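Local structure of CigR Protein (Salmonella enterica subsp. enterica serovar Typhimurium, 4EW5) at residues Arg21-Asn26 / Ala60-Gln65; Tyr72-Lys75 / Asn80-Leu83. The protein is of unknown molecular function but is a putative inner membrane protein, of which this chain is the C-terminal domain. All coordinates share one frame; numbering follows the deposited sequence.

Overall arrangement
Contact 1 packs the end of helix 11-26 against the short helix 60-63, and contact 2 pairs the strands of the hairpin 72-77/80-85; their centres lie about 12 Å apart. They follow each other along the chain, and helix 60-63 joins them. Met62 on this helix and Gln65 in the turn that follows meet the long helix, while Leu63 turns to the hairpin, its CD2 lying 3.7 Å from Trp74 CB. Selenomethionine Met62 serves both contacts, since its CE also lies 4.0 Å from Leu81 CD2. Apolar packing thus runs from the long helix through helix 60-63 to the hairpin. Both contacts also touch the second subunit.

Contact 1 (Arg21-Asn26 / Ala60-Gln65); sequences RQLAVN and ASMLGQ. With EDO (1,2-ethanediol), chain C.
The guanidinium of Arg21 has Val25 CG2 over one face, 3.7 Å above the plane and toward the rim, and a 1,2-ethanediol molecule at its edge. Arg21 stands near the C-terminal end of helix 11-26, whose other side packs helix to helix on helix 60-63 and the turn after it. The diol, probably from the crystallisation liquor, accepts a weak hydrogen bond from Arg21 (NH2 to EDO O1 3.4 Å) and is also bonded to Tyr17 OH. Three backbone oxygens hold the group as well: NH1 binds those of Val98 and Asp100, NH2 that of Leu101, tying the helix to the C-terminal tail. Selenomethionine Met62 suits the distance between the helices because its unbranched chain is long: with CG anti to the backbone N (chi1 180°) and the rest extended, it carries CE to 3.9 Å from Leu23 CB. The same methyl lies 4.2 Å from the backbone N of Ala24, whose short side chain points away and packs on Val98 and Phe99. The branched end of Leu23 crosses the aliphatic part of Gln65 obliquely. That chain bends at chi2 (-76°), leading its amide away, so methylenes face the leucine: Leu23 CD2 rests 3.6 Å from Gln65 CB.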
loop_
_atom_site.group_PDB
_atom_site.type_symbol
_atom_site.label_atom_id
_atom_site.label_comp_id
_atom_site.label_asym_id
_atom_site.label_seq_id
_atom_site.Cartn_x
_atom_site.Cartn_y
_atom_site.Cartn_z
ATOM N N ARG A 21 -10.033 -1.123 -0.447
ATOM C CA ARG A 21 -11.351 -0.607 -0.720
ATOM C C ARG A 21 -11.833 -1.059 -2.095
ATOM O O ARG A 21 -12.980 -1.340 -2.277
ATOM C CB ARG A 21 -11.401 0.911 -0.590
ATOM C CG ARG A 21 -12.747 1.521 -0.905
ATOM C CD ARG A 21 -13.693 1.206 0.275
ATOM N NE ARG A 21 -14.925 1.963 0.208
ATOM C CZ ARG A 21 -16.028 1.711 0.923
ATOM N NH1 ARG A 21 -16.099 0.691 1.749
ATOM N NH2 ARG A 21 -17.073 2.520 0.773
ATOM N N GLN A 22 -10.950 -1.103 -3.078
ATOM C CA GLN A 22 -11.316 -1.709 -4.380
ATOM C C GLN A 22 -11.740 -3.133 -4.272
ATOM O O GLN A 22 -12.712 -3.544 -4.913
ATOM C CB GLN A 22 -10.143 -1.640 -5.342
ATOM C CG GLN A 22 -9.816 -0.262 -5.750
ATOM C CD GLN A 22 -8.467 -0.175 -6.468
ATOM O OE1 GLN A 22 -7.621 -1.055 -6.368
ATOM N NE2 GLN A 22 -8.268 0.937 -7.129
ATOM N N LEU A 23 -11.020 -3.946 -3.468
ATOM C CA LEU A 23 -11.397 -5.321 -3.254
ATOM C C LEU A 23 -12.756 -5.391 -2.561
ATOM O O LEU A 23 -13.683 -6.128 -2.978
ATOM C CB LEU A 23 -10.317 -6.004 -2.400
ATOM C CG LEU A 23 -9.017 -6.359 -3.110
ATOM C CD1 LEU A 23 -7.859 -6.597 -2.131
ATOM C CD2 LEU A 23 -9.254 -7.593 -4.004
ATOM N N ALA A 24 -12.881 -4.732 -1.400
ATOM C CA ALA A 24 -14.194 -4.794 -0.698
ATOM C C ALA A 24 -15.384 -4.435 -1.582
ATOM O O ALA A 24 -16.372 -5.200 -1.641
ATOM C CB ALA A 24 -14.161 -3.877 0.585
ATOM N N VAL A 25 -15.313 -3.291 -2.287
ATOM C CA VAL A 25 -16.434 -2.793 -3.031
ATOM C C VAL A 25 -16.760 -3.744 -4.193
ATOM O O VAL A 25 -17.891 -4.101 -4.401
ATOM C CB VAL A 25 -16.207 -1.361 -3.583
ATOM C CG1 VAL A 25 -17.279 -0.982 -4.645
ATOM C CG2 VAL A 25 -16.108 -0.352 -2.413
ATOM N N ASN A 26 -15.745 -4.138 -4.943
ATOM C CA ASN A 26 -15.968 -5.033 -6.108
ATOM C C ASN A 26 -16.339 -6.451 -5.796
ATOM O O ASN A 26 -16.962 -7.124 -6.641
ATOM C CB ASN A 26 -14.846 -4.888 -7.112
ATOM C CG ASN A 26 -14.790 -3.458 -7.689
ATOM O OD1 ASN A 26 -13.776 -2.712 -7.512
ATOM N ND2 ASN A 26 -15.923 -3.022 -8.311
ATOM N N ALA A 60 -11.914 -16.017 0.633
ATOM C CA ALA A 60 -10.752 -16.453 -0.142
ATOM C C ALA A 60 -10.506 -15.585 -1.336
ATOM O O ALA A 60 -9.340 -15.291 -1.653
ATOM C CB ALA A 60 -10.894 -17.937 -0.598
ATOM N N SER A 61 -11.553 -15.120 -1.994
ATOM C CA SER A 61 -11.363 -14.250 -3.149
ATOM C C SER A 61 -10.549 -13.023 -2.755
ATOM O O SER A 61 -9.684 -12.572 -3.527
ATOM C CB SER A 61 -12.694 -13.713 -3.727
ATOM O OG SER A 61 -13.450 -13.117 -2.654
HETATM N N MSE A 62 -10.809 -12.444 -1.595
HETATM C CA MSE A 62 -10.039 -11.287 -1.168
HETATM C C MSE A 62 -8.678 -11.639 -0.579
HETATM O O MSE A 62 -7.700 -10.902 -0.788
HETATM C CB MSE A 62 -10.862 -10.438 -0.194
HETATM C CG MSE A 62 -10.165 -9.246 0.304
HETATM SE SE MSE A 62 -11.574 -7.989 0.991
HETATM C CE MSE A 62 -10.416 -6.562 1.445
ATOM N N LEU A 63 -8.580 -12.718 0.171
ATOM C CA LEU A 63 -7.329 -13.143 0.738
ATOM C C LEU A 63 -6.270 -13.480 -0.300
ATOM O O LEU A 63 -5.099 -13.322 -0.027
ATOM C CB LEU A 63 -7.515 -14.351 1.640
ATOM C CG LEU A 63 -8.114 -14.096 3.003
ATOM C CD1 LEU A 63 -8.123 -15.387 3.830
ATOM C CD2 LEU A 63 -7.339 -13.036 3.764
ATOM N N GLY A 64 -6.699 -13.927 -1.468
ATOM C CA GLY A 64 -5.820 -14.091 -2.595
ATOM C C GLY A 64 -5.093 -12.855 -3.078
ATOM O O GLY A 64 -4.077 -12.999 -3.799
ATOM N N GLN A 65 -5.602 -11.648 -2.709
ATOM C CA GLN A 65 -5.122 -10.369 -3.199
ATOM C C GLN A 65 -4.509 -9.484 -2.147
ATOM O O GLN A 65 -4.239 -8.317 -2.416
ATOM C CB GLN A 65 -6.309 -9.594 -3.868
ATOM C CG GLN A 65 -7.143 -10.505 -4.732
ATOM C CD GLN A 65 -6.418 -10.780 -5.989
ATOM O OE1 GLN A 65 -5.824 -9.854 -6.562
ATOM N NE2 GLN A 65 -6.422 -12.040 -6.434
HETATM C C1 EDO C . -15.090 4.677 -1.558
HETATM O O1 EDO C . -16.570 4.800 -1.651
HETATM C C2 EDO C . -14.472 5.257 -0.257
HETATM O O2 EDO C . -13.075 5.743 -0.266
#

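Contact 2 (Tyr72-Lys75 / Asn80-Leu83); sequences YEWK and NLVL
Val82 O accepts the shortest polar bond here, 2.7 Å from Lys75 N, in an antiparallel beta hairpin. The N-H points at the oxygen at 152°. The return bond, Val82 N to Lys75 O at 2.9 Å, lies in its carbonyl plane and makes Lys75 and Val82 a hydrogen-bonded pair. Trp74 and Leu83 form the adjacent non-hydrogen-bonded pair, where apolar side chains take over. With CG anti to the backbone N (chi1 -175°), Leu83 carries CD1 over the indole face, 3.6 Å from the centroid of the five-membered ring of Trp74 and 7° off its normal, a CH-pi contact. A broad ring suits this buried place because it can also meet a second leucine: Leu81 CG lies 3.6 Å from Trp74 CE3. The indole's polar NE1 is satisfied by Pro67 O. Leu83 CD1 touches Tyr72 CB as well, at 3.8 Å, so one methyl meets both the indole face and the tyrosine's methylene; Pro8 of the second subunit packs on Tyr72 and Leu83. Most of strand 80-85 falls at the start of a segment predicted to be a transmembrane helix, yet here it is an inner strand of the sheet, joined on its other edge to strand 91-95. Glu73 folds its side chain forward to the next residue, and OE1 receives Trp74 N at 2.8 Å through its anti lone pair. Across the strands, Glu73 O meets Leu83 CA at 3.6 Å in a CA-H...O contact.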
loop_
_atom_site.group_PDB
_atom_site.type_symbol
_atom_site.label_atom_id
_atom_site.label_comp_id
_atom_site.label_asym_id
_atom_site.label_seq_id
_atom_site.Cartn_x
_atom_site.Cartn_y
_atom_site.Cartn_z
ATOM N N TYR A 72 -0.342 -15.396 10.645
ATOM C CA TYR A 72 -1.239 -14.174 10.775
ATOM C C TYR A 72 -2.398 -14.351 9.795
ATOM O O TYR A 72 -2.244 -15.068 8.786
ATOM C CB TYR A 72 -0.481 -12.924 10.345
ATOM C CG TYR A 72 0.755 -12.609 11.199
ATOM C CD1 TYR A 72 1.937 -13.311 11.021
ATOM C CD2 TYR A 72 0.698 -11.667 12.267
ATOM C CE1 TYR A 72 3.023 -13.144 11.877
ATOM C CE2 TYR A 72 1.795 -11.443 13.082
ATOM C CZ TYR A 72 2.948 -12.200 12.872
ATOM O OH TYR A 72 4.029 -11.967 13.635
ATOM N N GLU A 73 -3.503 -13.647 10.024
ATOM C CA GLU A 73 -4.621 -13.704 9.107
ATOM C C GLU A 73 -5.345 -12.380 9.091
ATOM O O GLU A 73 -5.449 -11.697 10.114
ATOM C CB GLU A 73 -5.574 -14.783 9.492
ATOM C CG GLU A 73 -6.690 -15.090 8.526
ATOM C CD GLU A 73 -6.231 -15.365 7.104
ATOM O OE1 GLU A 73 -5.810 -14.391 6.459
ATOM O OE2 GLU A 73 -6.340 -16.541 6.619
ATOM N N TRP A 74 -5.854 -12.035 7.919
ATOM C CA TRP A 74 -6.618 -10.810 7.722
ATOM C C TRP A 74 -8.062 -11.071 8.209
ATOM O O TRP A 74 -8.617 -12.168 7.947
ATOM C CB TRP A 74 -6.634 -10.449 6.255
ATOM C CG TRP A 74 -5.332 -9.904 5.771
ATOM C CD1 TRP A 74 -4.358 -10.543 5.022
ATOM C CD2 TRP A 74 -4.811 -8.577 6.038
ATOM N NE1 TRP A 74 -3.316 -9.723 4.766
ATOM C CE2 TRP A 74 -3.527 -8.502 5.340
ATOM C CE3 TRP A 74 -5.292 -7.454 6.707
ATOM C CZ2 TRP A 74 -2.763 -7.372 5.349
ATOM C CZ3 TRP A 74 -4.507 -6.326 6.682
ATOM C CH2 TRP A 74 -3.277 -6.286 6.012
ATOM N N LYS A 75 -8.629 -10.120 8.942
ATOM C CA LYS A 75 -9.975 -10.228 9.484
ATOM C C LYS A 75 -10.753 -8.949 9.241
ATOM O O LYS A 75 -10.153 -7.856 9.104
ATOM C CB LYS A 75 -9.915 -10.515 10.974
ATOM C CG LYS A 75 -9.249 -11.815 11.296
ATOM C CD LYS A 75 -10.243 -12.962 11.046
ATOM C CE LYS A 75 -9.595 -14.323 11.044
ATOM N NZ LYS A 75 -10.519 -15.301 10.458
ATOM N N ASN A 80 -13.364 -2.346 9.480
ATOM C CA ASN A 80 -11.924 -2.212 9.194
ATOM C C ASN A 80 -11.301 -3.503 8.749
ATOM O O ASN A 80 -11.785 -4.631 9.101
ATOM C CB ASN A 80 -11.247 -1.743 10.444
ATOM C CG ASN A 80 -11.933 -0.486 11.042
ATOM O OD1 ASN A 80 -12.141 0.526 10.346
ATOM N ND2 ASN A 80 -12.462 -0.620 12.280
ATOM N N LEU A 81 -10.164 -3.404 8.071
ATOM C CA LEU A 81 -9.459 -4.613 7.673
ATOM C C LEU A 81 -8.243 -4.733 8.603
ATOM O O LEU A 81 -7.423 -3.794 8.665
ATOM C CB LEU A 81 -8.971 -4.470 6.231
ATOM C CG LEU A 81 -8.156 -5.609 5.639
ATOM C CD1 LEU A 81 -8.818 -6.990 5.745
ATOM C CD2 LEU A 81 -7.738 -5.258 4.183
ATOM N N VAL A 82 -8.060 -5.872 9.265
ATOM C CA VAL A 82 -7.076 -5.964 10.367
ATOM C C VAL A 82 -6.303 -7.265 10.239
ATOM O O VAL A 82 -6.913 -8.334 10.111
ATOM C CB VAL A 82 -7.789 -5.900 11.738
ATOM C CG1 VAL A 82 -6.719 -5.872 12.849
ATOM C CG2 VAL A 82 -8.742 -4.687 11.809
ATOM N N LEU A 83 -4.967 -7.199 10.183
ATOM C CA LEU A 83 -4.159 -8.350 10.189
ATOM C C LEU A 83 -3.894 -8.680 11.677
ATOM O O LEU A 83 -3.404 -7.819 12.442
ATOM C CB LEU A 83 -2.802 -8.083 9.571
ATOM C CG LEU A 83 -1.837 -9.262 9.382
ATOM C CD1 LEU A 83 -2.363 -10.297 8.363
ATOM C CD2 LEU A 83 -0.447 -8.829 8.991
#